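Local coordinates for protein calmodulin, putative (Entamoeba histolytica, PDB 4OCI) that binds calcium through an EF-hand, probably acts as a calmodulin-like signalling protein, and is involved in initiating phagocytosis of human erythrocytes, at residues A[20-24]-A[55-59]; A[35-39]-A[69-75]; A[99-103]-A[115-119]. All coordinates share one frame. Residues are numbered along the deposited sequence.

How the interactions relate
Interactions 1 and 2 sit at the two ends of one helix pair: helix 25-34 runs from 20-24 to 35-39, and helix 59-71 runs from 55-59 to 69-75, so their segments alternate along the chain. Their centres are about 21 Å apart and their nearest atoms about 7 Å. Interaction 1 supplies two of the four protein ligands of the calcium ion. Interaction 2, near the middle of the chain, touches interaction 3 directly, its Phe74 CZ lying 4.3 Å from Leu103 CD2 (centres about 17 Å apart). Interactions 1 and 3 lie on opposite sides of the chain's centre, about 36 Å between centres, and both touch the second subunit.

Interaction 1 of 3, residues A[20-24]-A[55-59]. With CA (calcium ion), chain B.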
ATOM      1  N   ASP A  20     -17.467   5.698  11.712  1.00 25.20           N
ATOM      2  CA  ASP A  20     -16.959   7.048  11.951  1.00 23.22           C
ATOM      3  C   ASP A  20     -16.926   7.929  10.733  1.00 22.09           C
ATOM      4  O   ASP A  20     -16.501   9.072  10.841  1.00 22.89           O
ATOM      5  CB  ASP A  20     -15.596   7.041  12.657  1.00 24.47           C
ATOM      6  CG  ASP A  20     -14.451   6.401  11.782  1.00 27.30           C
ATOM      7  OD1 ASP A  20     -14.762   5.817  10.714  1.00 21.75           O
ATOM      8  OD2 ASP A  20     -13.261   6.433  12.197  1.00 31.56           O
ATOM      9  N   GLY A  21     -17.359   7.428   9.580  1.00 20.58           N
ATOM     10  CA  GLY A  21     -17.282   8.183   8.286  1.00 18.54           C
ATOM     11  C   GLY A  21     -15.916   8.168   7.553  1.00 19.05           C
ATOM     12  O   GLY A  21     -15.666   9.029   6.672  1.00 20.43           O
ATOM     13  N   TYR A  22     -15.029   7.237   7.896  1.00 17.91           N
ATOM     14  CA  TYR A  22     -13.677   7.145   7.344  1.00 19.19           C
ATOM     15  C   TYR A  22     -13.388   5.735   7.009  1.00 18.86           C
ATOM     16  O   TYR A  22     -13.605   4.904   7.829  1.00 19.85           O
ATOM     17  CB  TYR A  22     -12.582   7.610   8.350  1.00 18.29           C
ATOM     18  CG  TYR A  22     -12.728   9.118   8.558  1.00 19.55           C
ATOM     19  CD1 TYR A  22     -12.183  10.036   7.652  1.00 17.90           C
ATOM     20  CD2 TYR A  22     -13.474   9.620   9.654  1.00 22.33           C
ATOM     21  CE1 TYR A  22     -12.332  11.412   7.828  1.00 22.36           C
ATOM     22  CE2 TYR A  22     -13.672  10.997   9.809  1.00 25.85           C
ATOM     23  CZ  TYR A  22     -13.094  11.867   8.900  1.00 27.13           C
ATOM     24  OH  TYR A  22     -13.267  13.201   9.070  1.00 32.68           O
ATOM     25  N   LEU A  23     -12.761   5.470   5.857  1.00 16.98           N
ATOM     26  CA  LEU A  23     -12.279   4.137   5.564  1.00 16.10           C
ATOM     27  C   LEU A  23     -10.846   3.912   5.996  1.00 16.27           C
ATOM     28  O   LEU A  23     -10.008   4.834   5.826  1.00 18.75           O
ATOM     29  CB  LEU A  23     -12.384   3.887   4.036  1.00 17.31           C
ATOM     30  CG  LEU A  23     -13.774   3.987   3.441  1.00 16.45           C
ATOM     31  CD1 LEU A  23     -13.641   3.637   1.991  1.00 22.12           C
ATOM     32  CD2 LEU A  23     -14.709   2.988   4.200  1.00 19.09           C
ATOM     33  N   THR A  24     -10.569   2.728   6.563  1.00 16.49           N
ATOM     34  CA  THR A  24      -9.174   2.253   6.723  1.00 18.05           C
ATOM     35  C   THR A  24      -8.586   1.888   5.356  1.00 18.11           C
ATOM     36  O   THR A  24      -9.296   1.862   4.374  1.00 17.48           O
ATOM     37  CB  THR A  24      -9.058   1.051   7.596  1.00 17.00           C
ATOM     38  OG1 THR A  24      -9.755  -0.027   6.977  1.00 21.68           O
ATOM     39  CG2 THR A  24      -9.630   1.314   9.007  1.00 19.38           C
ATOM     40  N   ARG A  55      -7.392  10.443  10.318  1.00 28.00           N
ATOM     41  CA  ARG A  55      -8.553   9.615  10.569  1.00 26.52           C
ATOM     42  C   ARG A  55      -8.834   8.558   9.485  1.00 25.59           C
ATOM     43  O   ARG A  55      -9.597   7.612   9.695  1.00 25.13           O
ATOM     44  CB  ARG A  55      -9.798  10.546  10.719  1.00 28.77           C
ATOM     45  CG  ARG A  55      -9.699  11.369  11.979  1.00 35.02           C
ATOM     46  CD  ARG A  55     -11.026  12.013  12.275  1.00 43.34           C
ATOM     47  NE  ARG A  55     -10.985  13.032  13.331  1.00 48.08           N
ATOM     48  CZ  ARG A  55     -11.518  12.876  14.549  1.00 53.26           C
ATOM     49  NH1 ARG A  55     -12.089  11.716  14.905  1.00 50.80           N
ATOM     50  NH2 ARG A  55     -11.477  13.887  15.423  1.00 55.40           N
ATOM     51  N   GLY A  56      -8.265   8.690   8.297  1.00 24.30           N
ATOM     52  CA  GLY A  56      -8.629   7.717   7.279  1.00 20.42           C
ATOM     53  C   GLY A  56      -9.129   8.477   6.056  1.00 20.25           C
ATOM     54  O   GLY A  56      -8.812   9.643   5.871  1.00 19.36           O
HETATM   55  N   MSE A  57      -9.874   7.798   5.204  1.00 19.21           N
HETATM   56  CA  MSE A  57     -10.328   8.373   3.984  1.00 19.23           C
HETATM   57  C   MSE A  57     -11.817   8.759   4.084  1.00 19.25           C
HETATM   58  O   MSE A  57     -12.616   7.920   4.371  1.00 19.42           O
HETATM   59  CB  MSE A  57     -10.090   7.375   2.836  1.00 17.25           C
HETATM   60  CG  MSE A  57     -10.480   8.046   1.511  1.00 23.97           C
HETATM   61 SE   MSE A  57     -10.318   6.749   0.161  1.00 28.67          SE
HETATM   62  CE  MSE A  57      -8.494   7.447  -0.306  1.00 28.30           C
ATOM     63  N   SER A  58     -12.160  10.019   3.872  1.00 19.00           N
ATOM     64  CA  SER A  58     -13.545  10.513   4.002  1.00 20.61           C
ATOM     65  C   SER A  58     -14.283  10.200   2.720  1.00 20.30           C
ATOM     66  O   SER A  58     -13.680   9.724   1.746  1.00 19.43           O
ATOM     67  CB  SER A  58     -13.509  12.043   4.215  1.00 21.76           C
ATOM     68  OG  SER A  58     -13.113  12.618   2.977  1.00 22.93           O
ATOM     69  N   TYR A  59     -15.614  10.326   2.726  1.00 19.11           N
ATOM     70  CA  TYR A  59     -16.388  10.056   1.527  1.00 18.10           C
ATOM     71  C   TYR A  59     -15.964  10.915   0.338  1.00 19.83           C
ATOM     72  O   TYR A  59     -15.945  10.459  -0.808  1.00 18.70           O
ATOM     73  CB  TYR A  59     -17.892  10.322   1.820  1.00 19.75           C
ATOM     74  CG  TYR A  59     -18.685  10.102   0.586  1.00 20.31           C
ATOM     75  CD1 TYR A  59     -18.822   8.807   0.043  1.00 24.34           C
ATOM     76  CD2 TYR A  59     -19.206  11.179  -0.088  1.00 25.48           C
ATOM     77  CE1 TYR A  59     -19.480   8.593  -1.122  1.00 23.96           C
ATOM     78  CE2 TYR A  59     -19.907  10.987  -1.280  1.00 29.54           C
ATOM     79  CZ  TYR A  59     -20.022   9.698  -1.780  1.00 29.38           C
ATOM     80  OH  TYR A  59     -20.735   9.541  -2.944  1.00 32.24           O
TER
HETATM   81 CA    CA B 201     -14.183   4.016   9.727  1.00 36.89          CA
HETATM   82  O   HOH W   1     -12.926   9.495  13.768  1.00 41.15           O
HETATM   83  O   HOH W   2     -12.363   4.398  10.674  1.00 18.01           O
HETATM   84  O   HOH W   3     -16.796  10.901   5.160  1.00 21.16           O
HETATM   85  O   HOH W   4     -13.489   2.062   9.493  1.00 20.62           O
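This is the junction of two paired EF-hand loops, the first of which carries calcium. The ion is bound by Asp20 OD1 at 2.1 Å and by the backbone Tyr22 O at 2.2 Å; waters 2 and 4, each 2.1 Å from the ion, join Asp16 and Asp18 in completing six ligand atoms. Asp20 OD1 also accepts from Tyr22 N (3.2 Å), an Asx turn within the metal-binding loop, while Asp20 OD2 takes a hydrogen bond from water 2 at 2.7 Å. The two loops are tied by a single antiparallel hydrogen-bonded pair: Leu23 N to Met57 O, 2.9 Å and 161°, and Met57 N to Leu23 O, 3.0 Å and 162°. Such a bridge just after the backbone calcium ligand is the hallmark of coupled EF-hands.

Gly56 makes the close approach possible, since an ideal CB there would stand only 2.8 Å from Leu23 O; separately, its backbone angles (125/-160°) would jam a CB against the carbonyl O of Arg55. Beside it the Tyr22 ring lies against Arg55, whose CB is 3.7 Å from the ring centroid and 2° off the normal, a CH-pi contact over the face. Water 3 links Gly21 O (2.7 Å) with Tyr59 N (2.8 Å).

Thr24 and Ser58 are the N-caps of helices 25-34 and 59-71, so both loops pass directly into helices. Leu23 and the selenomethionine Met57, both buried, touch CB to CB at 4.3 Å: Leu23 meets Phe12 of helix 9-15 and Leu31 of helix 25-34, and Met57 meets Phe28 of helix 25-34 and Phe62 of helix 59-71.

Interaction 2 of 3, residues A[35-39]-A[69-75]; sequences LGVVM and LKTKSFN
Segment 35-39 leaves helix 25-34 through a Schellman motif at Gly36 (phi/psi 118/-4°), then extends through Val37 (-66/130°), Val38 (-115/107°) and Met39 (-173/167°). Segment 69-75 begins with the last residues (69-71) of helix 59-71, with Lys72 (-66/8°) first to leave helical angles, followed by extended Ser73 (-158/-170°), Phe74 (-131/173°) and Asn75 (-110/170°). The extended parts run antiparallel, Gly36 CA lying 5.2 Å from Asn75 CA. One backbone hydrogen bond spans them, Val38 N to Phe74 O, 3.0 Å and bent to 139°. Asn75 CA also approaches Gly36 O at 3.2 Å in a CA-H...O contact. Here the linker between the two EF-hands of the first pair, from helix 25-34 to helix 41-50, meets residues 72-75, which connect helix 59-71 to helix 76-86; Asn75 is the N-cap of the latter, its OD1 accepting from Glu78 N. Val38 (chi1 t) points toward 69-75 and sets CG1 3.4 Å from Phe74 CE1, with Phe74 in chi1 p (46°). Ser73 OG (chi1 p) donates a hydrogen bond to Leu69 O at 2.8 Å, tying the extended part back to the last helical turn, and Ser73 CB lies 3.5 Å from Val38 O. Val37 (t) places CG2 4.3 Å from Leu69 CB. Met39, a selenomethionine with chi1 p and chi2 t, reaches across so that SE lies 3.7 Å from Leu69 CD2.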
ATOM      1  N   LEU A  35     -16.043  -2.681  -6.407  1.00 30.26           N
ATOM      2  CA  LEU A  35     -16.546  -1.806  -7.448  1.00 30.17           C
ATOM      3  C   LEU A  35     -15.948  -2.047  -8.821  1.00 31.63           C
ATOM      4  O   LEU A  35     -16.402  -1.461  -9.783  1.00 33.00           O
ATOM      5  CB  LEU A  35     -16.361  -0.329  -7.025  1.00 29.22           C
ATOM      6  CG  LEU A  35     -17.122   0.047  -5.774  1.00 29.93           C
ATOM      7  CD1 LEU A  35     -16.797   1.472  -5.281  1.00 30.02           C
ATOM      8  CD2 LEU A  35     -18.624  -0.154  -5.967  1.00 28.65           C
ATOM      9  N   GLY A  36     -14.935  -2.899  -8.944  1.00 32.07           N
ATOM     10  CA  GLY A  36     -14.528  -3.384 -10.238  1.00 33.03           C
ATOM     11  C   GLY A  36     -13.105  -3.018 -10.670  1.00 33.31           C
ATOM     12  O   GLY A  36     -12.636  -3.506 -11.716  1.00 34.16           O
ATOM     13  N   VAL A  37     -12.405  -2.232  -9.862  1.00 31.08           N
ATOM     14  CA  VAL A  37     -11.036  -1.807 -10.189  1.00 30.42           C
ATOM     15  C   VAL A  37     -10.079  -3.002 -10.197  1.00 30.76           C
ATOM     16  O   VAL A  37     -10.127  -3.847  -9.296  1.00 31.63           O
ATOM     17  CB  VAL A  37     -10.557  -0.651  -9.244  1.00 30.50           C
ATOM     18  CG1 VAL A  37      -9.097  -0.385  -9.399  1.00 28.16           C
ATOM     19  CG2 VAL A  37     -11.370   0.646  -9.546  1.00 29.25           C
ATOM     20  N   VAL A  38      -9.304  -3.102 -11.276  1.00 30.57           N
ATOM     21  CA  VAL A  38      -8.290  -4.130 -11.480  1.00 30.40           C
ATOM     22  C   VAL A  38      -6.946  -3.451 -11.506  1.00 28.43           C
ATOM     23  O   VAL A  38      -6.604  -2.759 -12.458  1.00 28.67           O
ATOM     24  CB  VAL A  38      -8.472  -4.919 -12.813  1.00 30.90           C
ATOM     25  CG1 VAL A  38      -7.208  -5.706 -13.106  1.00 33.47           C
ATOM     26  CG2 VAL A  38      -9.605  -5.906 -12.701  1.00 35.16           C
HETATM   27  N   MSE A  39      -6.180  -3.633 -10.432  1.00 26.60           N
HETATM   28  CA  MSE A  39      -4.856  -3.033 -10.334  1.00 25.03           C
HETATM   29  C   MSE A  39      -4.085  -3.504  -9.082  1.00 22.67           C
HETATM   30  O   MSE A  39      -4.666  -4.129  -8.228  1.00 20.88           O
HETATM   31  CB  MSE A  39      -4.976  -1.480 -10.364  1.00 27.56           C
HETATM   32  CG  MSE A  39      -5.325  -0.861  -9.078  1.00 31.20           C
HETATM   33 SE   MSE A  39      -5.531   1.124  -9.143  1.00 44.34          SE
HETATM   34  CE  MSE A  39      -4.046   1.838 -10.219  1.00 41.47           C
ATOM     35  N   LEU A  69      -8.798   6.315  -9.909  1.00 34.95           N
ATOM     36  CA  LEU A  69      -8.569   4.895 -10.108  1.00 34.66           C
ATOM     37  C   LEU A  69      -9.283   4.353 -11.330  1.00 35.00           C
ATOM     38  O   LEU A  69      -8.708   3.561 -12.078  1.00 36.15           O
ATOM     39  CB  LEU A  69      -8.893   4.062  -8.844  1.00 33.64           C
ATOM     40  CG  LEU A  69      -8.018   4.468  -7.659  1.00 34.77           C
ATOM     41  CD1 LEU A  69      -8.262   3.629  -6.377  1.00 37.19           C
ATOM     42  CD2 LEU A  69      -6.526   4.542  -8.025  1.00 39.89           C
ATOM     43  N   LYS A  70     -10.523   4.765 -11.550  1.00 36.57           N
ATOM     44  CA  LYS A  70     -11.339   4.227 -12.647  1.00 37.73           C
ATOM     45  C   LYS A  70     -10.756   4.527 -14.016  1.00 41.50           C
ATOM     46  O   LYS A  70     -10.832   3.662 -14.920  1.00 41.90           O
ATOM     47  CB  LYS A  70     -12.788   4.663 -12.581  0.50 37.45           C
ATOM     48  CG  LYS A  70     -13.642   3.709 -11.867  0.50 34.39           C
ATOM     49  CD  LYS A  70     -15.085   4.102 -12.019  0.50 36.52           C
ATOM     50  CE  LYS A  70     -15.265   5.620 -12.016  0.50 35.85           C
ATOM     51  NZ  LYS A  70     -16.714   6.003 -11.942  0.50 38.69           N
ATOM     52  N   THR A  71     -10.141   5.703 -14.157  1.00 43.42           N
ATOM     53  CA  THR A  71      -9.457   6.093 -15.383  1.00 47.15           C
ATOM     54  C   THR A  71      -8.156   5.351 -15.495  1.00 48.11           C
ATOM     55  O   THR A  71      -7.870   4.758 -16.535  1.00 49.81           O
ATOM     56  CB  THR A  71      -9.225   7.661 -15.495  1.00 47.28           C
ATOM     57  OG1 THR A  71      -8.159   8.094 -14.628  1.00 50.56           O
ATOM     58  CG2 THR A  71     -10.513   8.422 -15.145  1.00 47.06           C
ATOM     59  N   LYS A  72      -7.377   5.363 -14.414  1.00 48.72           N
ATOM     60  CA  LYS A  72      -6.059   4.691 -14.380  1.00 49.24           C
ATOM     61  C   LYS A  72      -6.070   3.138 -14.494  1.00 48.64           C
ATOM     62  O   LYS A  72      -5.027   2.489 -14.296  1.00 49.87           O
ATOM     63  CB  LYS A  72      -5.246   5.132 -13.147  1.00 48.31           C
ATOM     64  CG  LYS A  72      -4.735   6.562 -13.230  1.00 52.47           C
ATOM     65  CD  LYS A  72      -3.552   6.808 -12.289  1.00 56.93           C
ATOM     66  CE  LYS A  72      -3.965   6.801 -10.809  1.00 59.16           C
ATOM     67  NZ  LYS A  72      -3.215   7.866 -10.019  1.00 57.87           N
ATOM     68  N   SER A  73      -7.212   2.514 -14.772  1.00 47.37           N
ATOM     69  CA  SER A  73      -7.219   1.040 -14.754  1.00 45.32           C
ATOM     70  C   SER A  73      -8.375   0.538 -15.589  1.00 44.01           C
ATOM     71  O   SER A  73      -9.044   1.328 -16.277  1.00 45.02           O
ATOM     72  CB  SER A  73      -7.379   0.548 -13.337  1.00 44.43           C
ATOM     73  OG  SER A  73      -8.664   0.938 -12.906  1.00 47.14           O
ATOM     74  N   PHE A  74      -8.634  -0.755 -15.512  1.00 41.71           N
ATOM     75  CA  PHE A  74      -9.783  -1.307 -16.200  1.00 41.45           C
ATOM     76  C   PHE A  74     -10.534  -2.149 -15.215  1.00 40.75           C
ATOM     77  O   PHE A  74     -10.068  -2.318 -14.084  1.00 39.17           O
ATOM     78  CB  PHE A  74      -9.369  -2.163 -17.413  1.00 41.54           C
ATOM     79  CG  PHE A  74      -8.234  -3.136 -17.139  1.00 40.99           C
ATOM     80  CD1 PHE A  74      -8.503  -4.430 -16.734  1.00 39.55           C
ATOM     81  CD2 PHE A  74      -6.897  -2.761 -17.356  1.00 38.22           C
ATOM     82  CE1 PHE A  74      -7.438  -5.347 -16.510  1.00 40.35           C
ATOM     83  CE2 PHE A  74      -5.837  -3.661 -17.112  1.00 37.69           C
ATOM     84  CZ  PHE A  74      -6.112  -4.939 -16.703  1.00 38.61           C
ATOM     85  N   ASN A  75     -11.697  -2.632 -15.631  1.00 40.65           N
ATOM     86  CA  ASN A  75     -12.393  -3.698 -14.923  1.00 42.10           C
ATOM     87  C   ASN A  75     -12.368  -4.986 -15.720  1.00 41.97           C
ATOM     88  O   ASN A  75     -11.979  -5.020 -16.890  1.00 40.61           O
ATOM     89  CB  ASN A  75     -13.865  -3.339 -14.535  1.00 43.86           C
ATOM     90  CG  ASN A  75     -14.763  -3.107 -15.758  1.00 48.69           C
ATOM     91  OD1 ASN A  75     -15.501  -4.005 -16.204  1.00 50.15           O
ATOM     92  ND2 ASN A  75     -14.649  -1.896 -16.345  1.00 54.64           N
TER

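Interaction 3 of 3, residues A[99-103]-A[115-119]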
ATOM      1  N   LEU A  99      -3.388  -9.150 -27.234  1.00 23.17           N
ATOM      2  CA  LEU A  99      -3.363  -8.827 -25.793  1.00 23.21           C
ATOM      3  C   LEU A  99      -2.601  -7.527 -25.490  1.00 21.87           C
ATOM      4  O   LEU A  99      -3.079  -6.731 -24.733  1.00 23.56           O
ATOM      5  CB  LEU A  99      -2.705  -9.952 -25.019  1.00 20.65           C
ATOM      6  CG  LEU A  99      -2.837  -9.726 -23.492  1.00 24.87           C
ATOM      7  CD1 LEU A  99      -4.294  -9.405 -22.999  1.00 26.07           C
ATOM      8  CD2 LEU A  99      -2.216 -10.846 -22.692  1.00 23.33           C
ATOM      9  N   ARG A 100      -1.388  -7.376 -26.005  1.00 22.21           N
ATOM     10  CA  ARG A 100      -0.637  -6.107 -25.908  1.00 24.21           C
ATOM     11  C   ARG A 100      -1.470  -4.952 -26.354  1.00 24.72           C
ATOM     12  O   ARG A 100      -1.521  -3.941 -25.652  1.00 27.83           O
ATOM     13  CB  ARG A 100       0.697  -6.160 -26.683  1.00 23.00           C
ATOM     14  CG  ARG A 100       1.562  -4.881 -26.647  1.00 25.51           C
ATOM     15  CD  ARG A 100       2.837  -5.024 -27.509  1.00 27.34           C
ATOM     16  NE  ARG A 100       3.872  -5.886 -26.878  1.00 29.24           N
ATOM     17  CZ  ARG A 100       4.710  -5.490 -25.923  1.00 30.32           C
ATOM     18  NH1 ARG A 100       4.644  -4.251 -25.385  1.00 32.00           N
ATOM     19  NH2 ARG A 100       5.607  -6.349 -25.448  1.00 34.19           N
ATOM     20  N   ARG A 101      -2.138  -5.036 -27.496  1.00 25.41           N
ATOM     21  CA  ARG A 101      -3.031  -3.948 -27.926  1.00 26.80           C
ATOM     22  C   ARG A 101      -4.094  -3.602 -26.870  1.00 27.20           C
ATOM     23  O   ARG A 101      -4.310  -2.406 -26.537  1.00 28.87           O
ATOM     24  CB  ARG A 101      -3.696  -4.199 -29.318  1.00 27.53           C
ATOM     25  CG  ARG A 101      -4.496  -2.992 -29.823  1.00 30.19           C
ATOM     26  CD  ARG A 101      -5.234  -3.314 -31.130  1.00 30.94           C
ATOM     27  NE  ARG A 101      -5.859  -4.639 -30.956  1.00 33.33           N
ATOM     28  CZ  ARG A 101      -7.021  -4.894 -30.306  1.00 35.77           C
ATOM     29  NH1 ARG A 101      -7.741  -3.900 -29.778  1.00 33.50           N
ATOM     30  NH2 ARG A 101      -7.469  -6.163 -30.161  1.00 34.31           N
ATOM     31  N   ILE A 102      -4.761  -4.632 -26.380  1.00 24.97           N
ATOM     32  CA  ILE A 102      -5.884  -4.478 -25.478  1.00 27.21           C
ATOM     33  C   ILE A 102      -5.438  -3.797 -24.207  1.00 26.25           C
ATOM     34  O   ILE A 102      -6.106  -2.901 -23.714  1.00 28.26           O
ATOM     35  CB  ILE A 102      -6.439  -5.850 -25.020  1.00 27.58           C
ATOM     36  CG1 ILE A 102      -6.929  -6.726 -26.177  1.00 30.91           C
ATOM     37  CG2 ILE A 102      -7.509  -5.689 -23.850  1.00 24.29           C
ATOM     38  CD1 ILE A 102      -7.977  -6.190 -26.890  1.00 37.15           C
ATOM     39  N   LEU A 103      -4.342  -4.276 -23.643  1.00 26.23           N
ATOM     40  CA  LEU A 103      -3.777  -3.761 -22.396  1.00 28.38           C
ATOM     41  C   LEU A 103      -3.255  -2.334 -22.618  1.00 31.43           C
ATOM     42  O   LEU A 103      -3.288  -1.520 -21.690  1.00 34.03           O
ATOM     43  CB  LEU A 103      -2.632  -4.666 -21.863  1.00 25.84           C
ATOM     44  CG  LEU A 103      -2.970  -6.088 -21.379  1.00 26.66           C
ATOM     45  CD1 LEU A 103      -1.695  -6.916 -21.212  1.00 23.19           C
ATOM     46  CD2 LEU A 103      -3.716  -6.038 -20.045  1.00 27.74           C
ATOM     47  N   ILE A 115       4.579  -3.891 -20.272  1.00 32.62           N
ATOM     48  CA  ILE A 115       3.934  -5.009 -20.947  1.00 30.59           C
ATOM     49  C   ILE A 115       4.920  -6.092 -21.306  1.00 30.16           C
ATOM     50  O   ILE A 115       4.677  -7.220 -21.003  1.00 27.09           O
ATOM     51  CB  ILE A 115       3.077  -4.557 -22.111  1.00 30.93           C
ATOM     52  CG1 ILE A 115       1.955  -3.715 -21.494  1.00 29.03           C
ATOM     53  CG2 ILE A 115       2.484  -5.782 -22.837  1.00 27.80           C
ATOM     54  CD1 ILE A 115       0.993  -2.998 -22.446  1.00 34.59           C
ATOM     55  N   THR A 116       6.047  -5.711 -21.914  1.00 31.25           N
ATOM     56  CA  THR A 116       7.108  -6.638 -22.241  1.00 33.16           C
ATOM     57  C   THR A 116       7.594  -7.358 -20.958  1.00 32.82           C
ATOM     58  O   THR A 116       7.774  -8.556 -20.955  1.00 32.19           O
ATOM     59  CB  THR A 116       8.269  -5.841 -22.876  1.00 33.18           C
ATOM     60  OG1 THR A 116       7.767  -5.114 -24.001  1.00 38.01           O
ATOM     61  CG2 THR A 116       9.394  -6.751 -23.359  1.00 34.64           C
ATOM     62  N   ASP A 117       7.764  -6.614 -19.862  1.00 34.10           N
ATOM     63  CA  ASP A 117       8.291  -7.191 -18.627  1.00 34.44           C
ATOM     64  C   ASP A 117       7.287  -8.141 -18.025  1.00 33.17           C
ATOM     65  O   ASP A 117       7.649  -9.175 -17.536  1.00 34.48           O
ATOM     66  CB  ASP A 117       8.605  -6.088 -17.621  1.00 36.36           C
ATOM     67  CG  ASP A 117       9.885  -5.236 -18.012  1.00 43.38           C
ATOM     68  OD1 ASP A 117      10.612  -5.594 -19.007  1.00 48.17           O
ATOM     69  OD2 ASP A 117      10.128  -4.189 -17.320  1.00 47.40           O
ATOM     70  N   LEU A 118       6.014  -7.790 -18.089  1.00 31.30           N
ATOM     71  CA  LEU A 118       4.971  -8.688 -17.707  1.00 31.13           C
ATOM     72  C   LEU A 118       4.920  -9.977 -18.570  1.00 30.54           C
ATOM     73  O   LEU A 118       4.718 -11.095 -18.036  1.00 29.99           O
ATOM     74  CB  LEU A 118       3.660  -7.935 -17.829  1.00 30.70           C
ATOM     75  CG  LEU A 118       2.476  -8.720 -17.353  1.00 33.61           C
ATOM     76  CD1 LEU A 118       2.377  -8.670 -15.758  1.00 33.79           C
ATOM     77  CD2 LEU A 118       1.281  -8.115 -18.021  1.00 33.29           C
ATOM     78  N   PHE A 119       5.056  -9.823 -19.898  1.00 28.65           N
ATOM     79  CA  PHE A 119       5.016 -10.996 -20.793  1.00 28.48           C
ATOM     80  C   PHE A 119       6.219 -11.886 -20.533  1.00 29.56           C
ATOM     81  O   PHE A 119       6.070 -13.074 -20.494  1.00 29.66           O
ATOM     82  CB  PHE A 119       5.000 -10.575 -22.285  1.00 27.33           C
ATOM     83  CG  PHE A 119       3.624 -10.115 -22.797  1.00 23.76           C
ATOM     84  CD1 PHE A 119       2.552 -10.003 -21.977  1.00 25.68           C
ATOM     85  CD2 PHE A 119       3.449  -9.819 -24.157  1.00 27.47           C
ATOM     86  CE1 PHE A 119       1.256  -9.577 -22.481  1.00 26.47           C
ATOM     87  CE2 PHE A 119       2.201  -9.399 -24.668  1.00 29.29           C
ATOM     88  CZ  PHE A 119       1.097  -9.285 -23.812  1.00 23.00           C
TER
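The Phe119 ring pushes from helix 112-122 into a hollow on helix 96-106 bounded by Leu99, Arg100 and Leu103. Phe119 CE1 lies 3.7 Å from Leu99 CD2 and 4.2 Å from Leu103 CD1, while Phe119 CZ comes within 3.8 Å of Arg100 N, which approaches the ring edge. One turn earlier, Ile115 fills the adjoining notch, its CD1 4.0 Å from Leu103 CB. The short axes cross at 132° with 11.4 Å between them, so the contact is made by side chains, apart from the Phe119 ring edge meeting Arg100 N. These are the exit helix of the third EF-hand and the entry helix of the fourth, in the second EF-hand pair; Phe135 of helix 132-145 packs against both Leu99 and Leu103. Arg100 arches over the outer side of this packing: Ile115 CG2 sits over one face of its guanidinium, Arg100 NH1 reaches 3.6 Å from Ile115 CB, and Arg100 NH2 donates to Thr116 OG1 at 2.9 Å (155°) while also forming a salt bridge with Glu126.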